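PDB 3KXR: magnesium transporter, putative from Shewanella oneidensis MR-1, which probably moves magnesium ions across the membrane, this piece being the part that carries its pair of CBS domains and the end of the preceding MgtE N domain. Local coordinates for residues 8-13 against 31-36; 14-19 against 42-47; 52-57 against 133-138; 58-63 against 158-163; 84-89 against 164-169. All blocks are in the same frame, centred on the assembly; numbering follows the deposited sequence.

Contact 1 of 5, residues 8-13 against 31-36; sequences LLFAQL and DRALAQ
The ring of Phe10 overlaps the side of helix 27-36, reaching Ala33 along one flank and Gln36 along the other. Its CD1 lies 3.5 Å from Ala33 CA and 3.6 Å from Ala33 CB, while CD2 on the other flank comes within 3.3 Å of Gln36 OE1. Phe10 CG stands anti to the carbonyl carbon (chi1 -54°), which starts the ring toward the helix. Ring and amide planes are inclined by 53°, neither stacked nor perpendicular. Gln36 OE1 also takes a weak hydrogen bond from Gln43 of a second subunit, and Leu8 CD2 approaches the NE2 of the same amide at 3.6 Å. At the ring tip, CZ is 4.0 Å from the NE of Arg32, at the edge of the guanidinium. Phe29 meets the Phe10 ring at a slant, and Ala33 also packs on Leu18 of helix 15-20. An aromatic residue of a short 3-10 segment thus packs against a helix within the all-helical MgtE N domain.

Contact 2 of 5, residues 14-19 against 42-47; sequences SPEDLI and RQRFEL
Phe45 reaches from helix 39-50 toward helix 15-20, its CB 3.8 Å from Pro15 CB. With CG anti to the backbone N, the ring starts out toward helix 15-20. Along its near edge, CD1 faces the carbonyl oxygen of Pro15 and CE1 lies 3.9 Å from Leu18 CB. Ile19 comes over a face instead: its CD1 makes a CH-pi contact, 3.9 Å from the ring centroid and 24° off the normal, displaced toward the rim at CE1. Phe45 CZ, at the tip, lies 3.9 Å from the same Ile19 CD1.

A polar pair flanks this apolar one. Arg44 NH1 gives Glu16 OE2 a nearly straight hydrogen bond of 3.0 Å (166°), part of a salt bridge; NH1 meets OE2 on the syn side, somewhat out of the carboxylate plane. Pro15 CG covers a face of the same guanidinium, 3.7 Å from NH1. At the start of helix 15-20, Ser14 and Asp17 form a capping box: Asp17 N bonds to Ser14 OG and Ser14 N to Asp17 OD2.

The short segments run 32° apart with axes 9.1 Å from each other. Helix 27-36 joins them as a third member, its Thr30 and Leu34 packing on Phe45 and its Phe29 and Ala33 on Leu18.

Contact 3 of 5, residues 52-57 against 133-138; sequences SENEIG and TTLLDA
Ile56 N donates to Thr133 O at 2.8 Å, nearly along the C=O axis, and Leu135 N gives a weak hydrogen bond of 3.3 Å to Asn54 OD1. With Asn54 CG anti to the backbone N (chi1 -168°), the side chain leaves the turn on the helix side, and its amide oxygen faces the N-H of Leu135 at the helix start. Thr134 is the N-cap, its OG1 accepting from Asp137 N.

Weaker CA-H...O contacts accompany these bonds, Thr134 CA lying 3.3 Å from Asn54 O. Beside them, Asn54 and Thr134 run side by side, with Asn54 ND2 3.5 Å from Thr134 CG2.

The methyls of Leu135 lie against carbonyls of the turn, CD1 at 3.5 Å from Glu53 O and CD2 beside the carbonyl of Glu55. The apolar contacts are those of Ile56: its CD1 is 4.0 Å from Leu135 CD2, and its CG1 rests 3.6 Å from Ala138 CB. An alanine in place of Leu135 would probably open a gap against the carbonyls of Glu53 and Glu55 and leave Ile56 CD1 without the Leu135 methyl beside it.

Leu171 of helix 165-176 touches both Ile56 and Leu135. Residues 52-57 are thus joined to the N-terminus of helix 135-143, in the second CBS domain, by directional polar bonds as well as by an apolar patch of Leu135, Ala138 and Ile56.

Contact 4 of 5, residues 58-63 against 158-163; sequences RYTDHQ and ELIGRV
Gly161 passes so close to the 58-63 segment that no side chain would fit: a CB would clash with Thr60 CG2 and Asp61 O, and the glycine's own backbone angles exclude one too. Thr60 CG2 rests 3.5 Å from Gly161 CA. Ile160 and Gly161 both face Val152, a classic beta bulge.

Just beyond, Asp61 and Arg162 form an antiparallel hydrogen-bonded bridge, Asp61 N to Arg162 O at 2.9 Å and Arg162 N to Asp61 O at 2.8 Å. The two touching parts run about at right angles (99°), so the pairing stays a single bridge. The segment thereby meets strand 159-164, an outermost strand of the three-stranded sheet of the second CBS domain, at the side away from strand 149-153.

Side chains add to the bridge. His62 ND1 donates to Ile160 O at 2.8 Å; ND1 lies nearly on the carbonyl line, but the oxygen is 21° out of the imidazole plane and the N-H...O angle is bent (139°). Arg162, its chain extended from CG to NE, sends a weak bond of 2.8 Å from NE to Gln63 O; its NH1 makes a salt bridge with Glu149. Asp61 OD1 accepts from Gln63 N, closing an Asx turn. Gln63 OE1 bonds to Leu9 N of the third subunit.

Contact 5 of 5, residues 84-89 against 164-169; sequences ELDCND and TLRAAT
CG of Asp86 and CG of Arg166 both stand anti to their backbone N (chi1 -167° and -159°), and a bend at chi3 turns the arginine chain, its guanidinium meeting the aspartate side-on. Arg166 NE binds Asp86 OD2 and NH1 binds OD1, each at 2.7 Å and each on a syn lone pair. With carboxylate and guanidinium planes only 23° apart, this bidentate salt bridge fixes the rotation of both groups.

Cys87 packs beside it: its CB lies 3.7 Å from Thr164 CB, and SG stands 3.9 Å from Arg166 N. Thr164 is also the N-cap, OG1 accepting from Ala167 N at 3.0 Å. A valine in place of Thr164 would probably keep much of the packing on Cys87 but leave Ala167 N without its capping acceptor.

The loop comes from the first CBS domain and the capped helix 165-176 from the second, making this a surface contact between the paired domains of a CBS pair.

Contacts 1 and 2 belong to the helical N domain: helix 27-36, one side of contact 1, also packs on both helices of contact 2, and Leu34 O of one probably bonds to Arg42 NH1 of the other. Both are partly buried; contact 1 sets an aromatic ring against an alanine and a polar amide, contact 2 joins apolar packing to a salt bridge. Contacts 3 and 4 take successive pieces of the chain after helix 39-50 onto the second CBS domain and touch through Leu135 on Tyr59; backbone bonds matter more there, and contact 4 lies nearest the chain's centre. Contact 5 is at the surface and relies on a charge pair, yet Arg162 of contact 4 reaches its loop at Asp86 O.

Contact 1 of 5, residues 8-13 against 31-36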
# COMPACT_ATOMS: atom_id res chain seq x y z
N LEU A 8 6.11 -11.59 -12.09
CA LEU A 8 6.75 -11.15 -10.81
C LEU A 8 6.83 -12.27 -9.78
O LEU A 8 6.02 -13.19 -9.80
CB LEU A 8 6.03 -9.93 -10.17
CG LEU A 8 6.57 -8.48 -10.38
CD1 LEU A 8 5.78 -7.71 -11.44
CD2 LEU A 8 6.60 -7.67 -9.07
N LEU A 9 7.78 -12.13 -8.86
CA LEU A 9 8.10 -13.16 -7.86
C LEU A 9 7.15 -13.21 -6.67
O LEU A 9 6.60 -14.26 -6.31
CB LEU A 9 9.52 -12.94 -7.30
CG LEU A 9 10.00 -13.89 -6.18
CD1 LEU A 9 9.97 -15.31 -6.68
CD2 LEU A 9 11.40 -13.55 -5.64
N PHE A 10 7.00 -12.06 -6.02
CA PHE A 10 6.19 -12.00 -4.82
C PHE A 10 4.72 -12.18 -5.22
O PHE A 10 3.93 -12.70 -4.43
CB PHE A 10 6.49 -10.72 -4.02
CG PHE A 10 7.99 -10.55 -3.69
CD1 PHE A 10 8.58 -11.26 -2.62
CD2 PHE A 10 8.82 -9.70 -4.46
CE1 PHE A 10 9.98 -11.10 -2.30
CE2 PHE A 10 10.22 -9.54 -4.16
CZ PHE A 10 10.79 -10.25 -3.08
N ALA A 11 4.36 -11.84 -6.46
CA ALA A 11 3.02 -12.22 -7.03
C ALA A 11 2.82 -13.76 -7.21
O ALA A 11 1.70 -14.21 -7.45
CB ALA A 11 2.77 -11.48 -8.38
N GLN A 12 3.89 -14.53 -7.08
CA GLN A 12 3.87 -15.97 -7.29
C GLN A 12 3.83 -16.75 -5.98
O GLN A 12 3.71 -17.97 -6.00
CB GLN A 12 5.11 -16.40 -8.08
CG GLN A 12 4.94 -16.49 -9.56
CD GLN A 12 6.24 -16.88 -10.21
OE1 GLN A 12 6.46 -18.04 -10.58
NE2 GLN A 12 7.14 -15.91 -10.32
N LEU A 13 3.97 -16.06 -4.85
CA LEU A 13 3.97 -16.71 -3.53
C LEU A 13 2.78 -16.29 -2.69
O LEU A 13 2.57 -15.12 -2.49
CB LEU A 13 5.23 -16.32 -2.75
CG LEU A 13 6.50 -17.11 -3.02
CD1 LEU A 13 7.53 -16.67 -2.02
CD2 LEU A 13 6.32 -18.64 -2.90
N ASP A 31 9.28 -9.90 4.81
CA ASP A 31 8.83 -8.51 4.85
C ASP A 31 8.69 -7.87 3.48
O ASP A 31 7.77 -7.08 3.27
CB ASP A 31 9.77 -7.65 5.71
CG ASP A 31 9.76 -8.08 7.17
OD1 ASP A 31 8.82 -8.78 7.59
OD2 ASP A 31 10.72 -7.76 7.89
N ARG A 32 9.60 -8.17 2.55
CA ARG A 32 9.47 -7.56 1.23
C ARG A 32 8.25 -8.17 0.53
O ARG A 32 7.51 -7.47 -0.16
CB ARG A 32 10.74 -7.74 0.39
CG ARG A 32 11.91 -6.81 0.83
CD ARG A 32 13.13 -6.82 -0.16
NE ARG A 32 13.32 -8.18 -0.69
CZ ARG A 32 14.17 -9.10 -0.21
NH1 ARG A 32 14.96 -8.83 0.84
NH2 ARG A 32 14.25 -10.31 -0.78
N ALA A 33 8.04 -9.47 0.74
CA ALA A 33 6.86 -10.17 0.19
C ALA A 33 5.53 -9.58 0.70
O ALA A 33 4.60 -9.33 -0.08
CB ALA A 33 6.93 -11.65 0.52
N LEU A 34 5.49 -9.32 2.01
CA LEU A 34 4.32 -8.76 2.64
C LEU A 34 4.03 -7.35 2.13
O LEU A 34 2.87 -7.02 1.86
CB LEU A 34 4.48 -8.76 4.17
CG LEU A 34 4.37 -10.12 4.87
CD1 LEU A 34 4.64 -9.90 6.36
CD2 LEU A 34 3.02 -10.81 4.61
N ALA A 35 5.07 -6.53 2.01
CA ALA A 35 4.94 -5.18 1.49
C ALA A 35 4.43 -5.15 0.06
O ALA A 35 3.78 -4.20 -0.36
CB ALA A 35 6.25 -4.47 1.57
N GLN A 36 4.69 -6.20 -0.71
CA GLN A 36 4.31 -6.18 -2.11
C GLN A 36 2.93 -6.76 -2.33
O GLN A 36 2.36 -6.61 -3.39
CB GLN A 36 5.34 -6.93 -2.96
CG GLN A 36 5.91 -6.13 -4.13
CD GLN A 36 7.37 -6.52 -4.44
OE1 GLN A 36 8.21 -6.61 -3.53
NE2 GLN A 36 7.68 -6.76 -5.73

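Contact 2 of 5, residues 14-19 against 42-47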
# COMPACT_ATOMS: atom_id res chain seq x y z
N SER A 14 2.02 -17.23 -2.17
CA SER A 14 0.90 -16.87 -1.32
C SER A 14 1.38 -16.59 0.10
O SER A 14 2.44 -17.07 0.55
CB SER A 14 -0.14 -17.98 -1.32
OG SER A 14 0.33 -19.13 -0.64
N PRO A 15 0.57 -15.84 0.85
CA PRO A 15 0.92 -15.67 2.25
C PRO A 15 1.03 -17.01 2.99
O PRO A 15 1.82 -17.11 3.94
CB PRO A 15 -0.21 -14.79 2.81
CG PRO A 15 -1.21 -14.65 1.76
CD PRO A 15 -0.73 -15.25 0.50
N GLU A 16 0.28 -18.02 2.55
CA GLU A 16 0.36 -19.37 3.15
C GLU A 16 1.71 -20.03 2.89
O GLU A 16 2.24 -20.73 3.74
CB GLU A 16 -0.74 -20.31 2.60
CG GLU A 16 -2.21 -19.91 2.91
CD GLU A 16 -2.86 -18.95 1.88
OE1 GLU A 16 -2.16 -18.37 1.02
OE2 GLU A 16 -4.09 -18.75 1.95
N ASP A 17 2.24 -19.82 1.69
CA ASP A 17 3.55 -20.30 1.36
C ASP A 17 4.54 -19.70 2.35
O ASP A 17 5.39 -20.39 2.88
CB ASP A 17 3.93 -19.87 -0.06
CG ASP A 17 2.98 -20.45 -1.14
OD1 ASP A 17 2.28 -21.47 -0.89
OD2 ASP A 17 2.97 -19.86 -2.25
N LEU A 18 4.42 -18.40 2.60
CA LEU A 18 5.36 -17.73 3.48
C LEU A 18 5.33 -18.35 4.86
O LEU A 18 6.38 -18.65 5.41
CB LEU A 18 5.08 -16.23 3.56
CG LEU A 18 5.33 -15.41 2.28
CD1 LEU A 18 4.89 -13.95 2.48
CD2 LEU A 18 6.81 -15.46 1.84
N ILE A 19 4.13 -18.62 5.37
CA ILE A 19 3.94 -19.21 6.70
C ILE A 19 4.55 -20.60 6.77
O ILE A 19 5.31 -20.94 7.70
CB ILE A 19 2.44 -19.28 7.09
CG1 ILE A 19 1.89 -17.88 7.36
CG2 ILE A 19 2.24 -20.16 8.33
CD1 ILE A 19 2.32 -17.28 8.70
N ARG A 42 -1.99 -9.67 3.38
CA ARG A 42 -1.31 -9.43 4.67
C ARG A 42 -2.19 -9.85 5.85
O ARG A 42 -1.68 -10.35 6.84
CB ARG A 42 -0.95 -7.96 4.88
CG ARG A 42 0.34 -7.56 4.25
CD ARG A 42 0.72 -6.12 4.59
NE ARG A 42 -0.17 -5.16 3.93
CZ ARG A 42 -0.01 -4.68 2.70
NH1 ARG A 42 1.02 -5.06 1.94
NH2 ARG A 42 -0.89 -3.81 2.22
N GLN A 43 -3.50 -9.64 5.73
CA GLN A 43 -4.42 -9.99 6.81
C GLN A 43 -4.43 -11.52 6.99
O GLN A 43 -4.41 -12.02 8.11
CB GLN A 43 -5.83 -9.45 6.56
CG GLN A 43 -6.00 -7.91 6.74
CD GLN A 43 -7.39 -7.31 6.24
OE1 GLN A 43 -8.32 -8.03 5.83
NE2 GLN A 43 -7.52 -5.98 6.32
N ARG A 44 -4.44 -12.24 5.87
CA ARG A 44 -4.43 -13.69 5.86
C ARG A 44 -3.16 -14.20 6.50
O ARG A 44 -3.18 -15.15 7.29
CB ARG A 44 -4.60 -14.21 4.42
CG ARG A 44 -5.03 -15.71 4.30
CD ARG A 44 -5.93 -16.08 3.04
NE ARG A 44 -5.93 -15.07 1.96
CZ ARG A 44 -5.22 -15.09 0.82
NH1 ARG A 44 -4.41 -16.12 0.49
NH2 ARG A 44 -5.32 -14.05 -0.04
N PHE A 45 -2.05 -13.54 6.22
CA PHE A 45 -0.80 -13.93 6.83
C PHE A 45 -0.82 -13.76 8.38
O PHE A 45 -0.37 -14.65 9.12
CB PHE A 45 0.35 -13.15 6.21
CG PHE A 45 1.68 -13.42 6.85
CD1 PHE A 45 2.56 -14.37 6.30
CD2 PHE A 45 2.06 -12.75 8.01
CE1 PHE A 45 3.77 -14.62 6.89
CE2 PHE A 45 3.29 -12.99 8.61
CZ PHE A 45 4.15 -13.94 8.06
N GLU A 46 -1.33 -12.64 8.86
CA GLU A 46 -1.39 -12.40 10.30
C GLU A 46 -2.24 -13.43 11.01
O GLU A 46 -1.90 -13.85 12.11
CB GLU A 46 -1.90 -10.98 10.63
CG GLU A 46 -0.96 -9.81 10.15
CD GLU A 46 0.52 -9.95 10.66
OE1 GLU A 46 0.71 -10.28 11.86
OE2 GLU A 46 1.49 -9.73 9.88
N LEU A 47 -3.33 -13.86 10.37
CA LEU A 47 -4.20 -14.89 10.96
C LEU A 47 -3.53 -16.26 11.00
O LEU A 47 -3.60 -16.96 12.02
CB LEU A 47 -5.52 -14.99 10.22
CG LEU A 47 -6.47 -13.81 10.41
CD1 LEU A 47 -7.53 -13.86 9.33
CD2 LEU A 47 -7.11 -13.76 11.80

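Contact 3 of 5, residues 52-57 against 133-138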
# COMPACT_ATOMS: atom_id res chain seq x y z
N SER A 52 -3.20 -21.67 14.55
CA SER A 52 -2.65 -22.89 13.98
C SER A 52 -3.69 -23.54 13.09
O SER A 52 -4.82 -23.06 12.99
CB SER A 52 -2.21 -23.83 15.10
OG SER A 52 -3.30 -24.07 15.98
N GLU A 53 -3.30 -24.64 12.46
CA GLU A 53 -4.04 -25.18 11.32
C GLU A 53 -5.42 -25.71 11.65
O GLU A 53 -6.24 -25.82 10.77
CB GLU A 53 -3.24 -26.30 10.66
CG GLU A 53 -3.12 -27.56 11.54
CD GLU A 53 -2.25 -28.67 10.93
OE1 GLU A 53 -1.87 -28.58 9.72
OE2 GLU A 53 -1.94 -29.63 11.68
N ASN A 54 -5.67 -26.05 12.90
CA ASN A 54 -6.98 -26.53 13.27
C ASN A 54 -7.73 -25.54 14.15
O ASN A 54 -8.60 -25.94 14.91
CB ASN A 54 -6.87 -27.90 13.96
CG ASN A 54 -8.24 -28.62 14.12
OD1 ASN A 54 -9.12 -28.53 13.25
ND2 ASN A 54 -8.41 -29.30 15.25
N GLU A 55 -7.43 -24.25 14.03
CA GLU A 55 -8.17 -23.20 14.75
C GLU A 55 -8.96 -22.36 13.78
O GLU A 55 -8.41 -21.89 12.78
CB GLU A 55 -7.23 -22.29 15.54
CG GLU A 55 -6.53 -23.00 16.71
CD GLU A 55 -5.62 -22.07 17.55
OE1 GLU A 55 -4.77 -21.33 17.00
OE2 GLU A 55 -5.73 -22.11 18.80
N ILE A 56 -10.23 -22.12 14.06
CA ILE A 56 -11.06 -21.41 13.10
C ILE A 56 -10.59 -19.94 12.85
O ILE A 56 -10.80 -19.36 11.76
CB ILE A 56 -12.53 -21.47 13.50
CG1 ILE A 56 -13.42 -21.14 12.28
CG2 ILE A 56 -12.83 -20.55 14.72
CD1 ILE A 56 -13.10 -21.95 11.03
N GLY A 57 -9.92 -19.36 13.84
CA GLY A 57 -9.30 -18.04 13.67
C GLY A 57 -8.51 -17.89 12.37
O GLY A 57 -8.48 -16.84 11.75
N THR A 133 -11.81 -22.51 18.36
CA THR A 133 -12.69 -23.64 18.02
C THR A 133 -12.10 -24.44 16.85
O THR A 133 -11.48 -23.85 15.94
CB THR A 133 -14.08 -23.14 17.64
OG1 THR A 133 -14.59 -22.37 18.73
CG2 THR A 133 -15.02 -24.28 17.31
N THR A 134 -12.25 -25.77 16.89
CA THR A 134 -11.70 -26.63 15.83
C THR A 134 -12.49 -26.40 14.56
O THR A 134 -13.65 -25.98 14.61
CB THR A 134 -11.74 -28.15 16.15
OG1 THR A 134 -13.10 -28.56 16.27
CG2 THR A 134 -10.98 -28.50 17.42
N LEU A 135 -11.88 -26.73 13.43
CA LEU A 135 -12.50 -26.44 12.16
C LEU A 135 -13.82 -27.16 12.00
O LEU A 135 -14.81 -26.58 11.55
CB LEU A 135 -11.58 -26.79 11.00
CG LEU A 135 -10.17 -26.19 11.01
CD1 LEU A 135 -9.52 -26.51 9.68
CD2 LEU A 135 -10.21 -24.67 11.30
N LEU A 136 -13.85 -28.42 12.37
CA LEU A 136 -15.06 -29.22 12.24
C LEU A 136 -16.14 -28.83 13.25
O LEU A 136 -17.31 -28.90 12.93
CB LEU A 136 -14.72 -30.70 12.35
CG LEU A 136 -15.73 -31.77 11.92
CD1 LEU A 136 -15.01 -33.13 11.77
CD2 LEU A 136 -16.94 -31.95 12.91
N ASP A 137 -15.76 -28.40 14.45
CA ASP A 137 -16.76 -27.88 15.37
C ASP A 137 -17.33 -26.57 14.84
O ASP A 137 -18.50 -26.31 15.00
CB ASP A 137 -16.20 -27.67 16.77
CG ASP A 137 -15.95 -28.96 17.51
OD1 ASP A 137 -16.34 -30.05 17.02
OD2 ASP A 137 -15.34 -28.88 18.60
N ALA A 138 -16.50 -25.76 14.20
CA ALA A 138 -16.98 -24.53 13.57
C ALA A 138 -17.96 -24.84 12.47
O ALA A 138 -19.04 -24.26 12.42
CB ALA A 138 -15.84 -23.75 13.00
O HOH W 1 -11.27 -29.76 12.98

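Contact 4 of 5, residues 58-63 against 158-163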
# COMPACT_ATOMS: atom_id res chain seq x y z
N ARG A 58 -7.84 -18.96 11.98
CA ARG A 58 -7.00 -18.96 10.80
C ARG A 58 -7.82 -18.67 9.53
O ARG A 58 -7.28 -18.05 8.60
CB ARG A 58 -6.29 -20.31 10.73
CG ARG A 58 -5.60 -20.59 9.44
CD ARG A 58 -4.74 -21.82 9.54
NE ARG A 58 -3.50 -21.52 10.24
CZ ARG A 58 -2.31 -22.04 9.93
NH1 ARG A 58 -2.14 -22.89 8.92
NH2 ARG A 58 -1.25 -21.69 10.62
N TYR A 59 -9.09 -19.07 9.49
CA TYR A 59 -9.92 -18.93 8.27
C TYR A 59 -10.99 -17.87 8.41
O TYR A 59 -11.90 -17.79 7.61
CB TYR A 59 -10.55 -20.26 7.90
CG TYR A 59 -9.53 -21.33 7.77
CD1 TYR A 59 -8.89 -21.58 6.55
CD2 TYR A 59 -9.16 -22.09 8.87
CE1 TYR A 59 -7.90 -22.58 6.44
CE2 TYR A 59 -8.19 -23.07 8.77
CZ TYR A 59 -7.56 -23.32 7.56
OH TYR A 59 -6.60 -24.31 7.53
N THR A 60 -10.85 -17.05 9.44
CA THR A 60 -11.72 -15.92 9.69
C THR A 60 -11.64 -14.85 8.62
O THR A 60 -10.58 -14.51 8.15
CB THR A 60 -11.33 -15.27 11.01
OG1 THR A 60 -11.85 -16.09 12.06
CG2 THR A 60 -11.91 -13.88 11.14
N ASP A 61 -12.80 -14.30 8.30
CA ASP A 61 -12.90 -13.26 7.31
C ASP A 61 -13.19 -11.96 8.04
O ASP A 61 -14.11 -11.89 8.81
CB ASP A 61 -14.03 -13.63 6.36
CG ASP A 61 -14.20 -12.65 5.25
OD1 ASP A 61 -13.44 -11.67 5.18
OD2 ASP A 61 -15.12 -12.88 4.44
N HIS A 62 -12.39 -10.94 7.80
CA HIS A 62 -12.55 -9.66 8.48
C HIS A 62 -13.71 -8.87 7.91
O HIS A 62 -14.20 -7.96 8.56
CB HIS A 62 -11.28 -8.80 8.38
CG HIS A 62 -10.10 -9.33 9.15
ND1 HIS A 62 -10.11 -9.50 10.53
CD2 HIS A 62 -8.85 -9.69 8.74
CE1 HIS A 62 -8.93 -9.95 10.92
NE2 HIS A 62 -8.15 -10.08 9.85
N GLN A 63 -14.13 -9.22 6.69
CA GLN A 63 -15.28 -8.60 6.00
C GLN A 63 -16.60 -8.92 6.66
O GLN A 63 -17.03 -10.07 6.68
CB GLN A 63 -15.37 -9.09 4.54
CG GLN A 63 -14.80 -8.12 3.59
CD GLN A 63 -14.49 -8.67 2.24
OE1 GLN A 63 -15.23 -8.44 1.28
NE2 GLN A 63 -13.35 -9.35 2.12
N GLU A 158 -12.92 -9.80 21.77
CA GLU A 158 -13.01 -8.89 20.65
C GLU A 158 -13.46 -9.59 19.40
O GLU A 158 -12.96 -10.66 19.04
CB GLU A 158 -11.68 -8.20 20.35
CG GLU A 158 -11.14 -7.35 21.49
CD GLU A 158 -9.91 -6.52 21.10
OE1 GLU A 158 -9.51 -6.49 19.90
OE2 GLU A 158 -9.35 -5.88 22.02
N LEU A 159 -14.39 -8.96 18.72
CA LEU A 159 -14.89 -9.46 17.45
C LEU A 159 -13.79 -9.30 16.44
O LEU A 159 -13.45 -8.20 16.10
CB LEU A 159 -16.10 -8.62 17.02
CG LEU A 159 -16.73 -9.00 15.70
CD1 LEU A 159 -17.11 -10.48 15.78
CD2 LEU A 159 -17.92 -8.08 15.43
N ILE A 160 -13.22 -10.40 15.96
CA ILE A 160 -12.17 -10.27 14.95
C ILE A 160 -12.63 -10.53 13.52
O ILE A 160 -11.90 -10.22 12.57
CB ILE A 160 -10.97 -11.15 15.28
CG1 ILE A 160 -11.35 -12.62 15.13
CG2 ILE A 160 -10.45 -10.82 16.69
CD1 ILE A 160 -10.24 -13.56 15.62
N GLY A 161 -13.82 -11.09 13.33
CA GLY A 161 -14.30 -11.39 11.97
C GLY A 161 -15.44 -12.40 11.97
O GLY A 161 -16.07 -12.63 12.99
N ARG A 162 -15.69 -13.02 10.83
CA ARG A 162 -16.77 -13.99 10.74
C ARG A 162 -16.36 -15.20 9.92
O ARG A 162 -15.40 -15.13 9.17
CB ARG A 162 -17.99 -13.34 10.10
CG ARG A 162 -17.85 -13.20 8.61
CD ARG A 162 -18.93 -12.35 8.02
NE ARG A 162 -18.74 -12.25 6.58
CZ ARG A 162 -19.63 -12.52 5.63
NH1 ARG A 162 -20.87 -12.93 5.90
NH2 ARG A 162 -19.27 -12.39 4.37
N VAL A 163 -17.12 -16.28 10.06
CA VAL A 163 -17.00 -17.41 9.18
C VAL A 163 -18.32 -17.68 8.52
O VAL A 163 -19.33 -17.66 9.18
CB VAL A 163 -16.63 -18.63 9.95
CG1 VAL A 163 -16.60 -19.82 9.00
CG2 VAL A 163 -15.26 -18.40 10.55

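Contact 5 of 5, residues 84-89 against 164-169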
# COMPACT_ATOMS: atom_id res chain seq x y z
N GLU A 84 -23.31 -5.32 -0.62
CA GLU A 84 -23.58 -6.66 -1.05
C GLU A 84 -22.45 -7.51 -0.50
O GLU A 84 -21.29 -7.22 -0.69
CB GLU A 84 -23.62 -6.71 -2.55
CG GLU A 84 -24.72 -7.60 -3.11
CD GLU A 84 -24.76 -7.53 -4.60
OE1 GLU A 84 -23.95 -6.77 -5.20
OE2 GLU A 84 -25.62 -8.23 -5.19
N LEU A 85 -22.78 -8.55 0.25
CA LEU A 85 -21.79 -9.39 0.87
C LEU A 85 -22.26 -10.83 0.87
O LEU A 85 -23.43 -11.12 1.12
CB LEU A 85 -21.63 -8.93 2.28
CG LEU A 85 -20.29 -9.15 2.91
CD1 LEU A 85 -19.32 -8.27 2.17
CD2 LEU A 85 -20.42 -8.76 4.39
N ASP A 86 -21.34 -11.74 0.56
CA ASP A 86 -21.64 -13.15 0.55
C ASP A 86 -22.11 -13.65 1.93
O ASP A 86 -21.55 -13.27 2.97
CB ASP A 86 -20.39 -13.93 0.11
CG ASP A 86 -20.68 -15.37 -0.22
OD1 ASP A 86 -21.71 -15.65 -0.85
OD2 ASP A 86 -19.85 -16.23 0.13
N CYS A 87 -23.15 -14.48 1.94
CA CYS A 87 -23.61 -15.12 3.16
C CYS A 87 -23.82 -14.18 4.28
O CYS A 87 -23.27 -14.36 5.35
CB CYS A 87 -22.60 -16.14 3.65
SG CYS A 87 -22.73 -17.63 2.79
N ASN A 88 -24.62 -13.16 4.03
CA ASN A 88 -24.77 -12.13 4.99
C ASN A 88 -26.21 -11.88 5.23
O ASN A 88 -26.92 -11.49 4.32
CB ASN A 88 -24.12 -10.87 4.49
CG ASN A 88 -24.31 -9.71 5.44
OD1 ASN A 88 -24.75 -8.64 5.01
ND2 ASN A 88 -23.99 -9.92 6.74
N ASP A 89 -26.66 -12.12 6.45
CA ASP A 89 -27.93 -11.55 6.85
C ASP A 89 -27.99 -11.18 8.32
O ASP A 89 -29.07 -11.07 8.88
CB ASP A 89 -29.07 -12.48 6.46
CG ASP A 89 -29.16 -13.65 7.37
OD1 ASP A 89 -28.19 -13.86 8.16
OD2 ASP A 89 -30.21 -14.33 7.31
N THR A 164 -18.32 -17.95 7.23
CA THR A 164 -19.57 -18.12 6.51
C THR A 164 -19.96 -19.59 6.31
O THR A 164 -19.14 -20.48 6.42
CB THR A 164 -19.48 -17.51 5.15
OG1 THR A 164 -18.47 -18.20 4.42
CG2 THR A 164 -19.16 -16.02 5.20
N LEU A 165 -21.23 -19.82 6.01
CA LEU A 165 -21.68 -21.15 5.65
C LEU A 165 -20.90 -21.71 4.46
O LEU A 165 -20.50 -22.85 4.45
CB LEU A 165 -23.18 -21.16 5.36
CG LEU A 165 -23.74 -22.53 4.99
CD1 LEU A 165 -23.42 -23.63 6.03
CD2 LEU A 165 -25.19 -22.40 4.84
N ARG A 166 -20.67 -20.88 3.46
CA ARG A 166 -19.84 -21.26 2.30
C ARG A 166 -18.45 -21.75 2.69
O ARG A 166 -18.00 -22.77 2.18
CB ARG A 166 -19.70 -20.09 1.33
CG ARG A 166 -19.30 -20.53 -0.07
CD ARG A 166 -19.17 -19.35 -1.01
NE ARG A 166 -20.38 -18.54 -1.06
CZ ARG A 166 -21.49 -18.88 -1.71
NH1 ARG A 166 -22.54 -18.07 -1.68
NH2 ARG A 166 -21.55 -20.02 -2.38
N ALA A 167 -17.78 -21.02 3.58
CA ALA A 167 -16.46 -21.43 4.06
C ALA A 167 -16.57 -22.76 4.80
O ALA A 167 -15.73 -23.64 4.64
CB ALA A 167 -15.84 -20.36 4.95
N ALA A 168 -17.61 -22.94 5.60
CA ALA A 168 -17.78 -24.20 6.33
C ALA A 168 -17.86 -25.38 5.37
O ALA A 168 -17.36 -26.47 5.67
CB ALA A 168 -19.01 -24.16 7.21
N THR A 169 -18.51 -25.17 4.24
CA THR A 169 -18.64 -26.22 3.26
C THR A 169 -17.26 -26.62 2.77
O THR A 169 -16.92 -27.79 2.74
CB THR A 169 -19.47 -25.79 2.06
OG1 THR A 169 -20.73 -25.27 2.50
CG2 THR A 169 -19.66 -26.99 1.10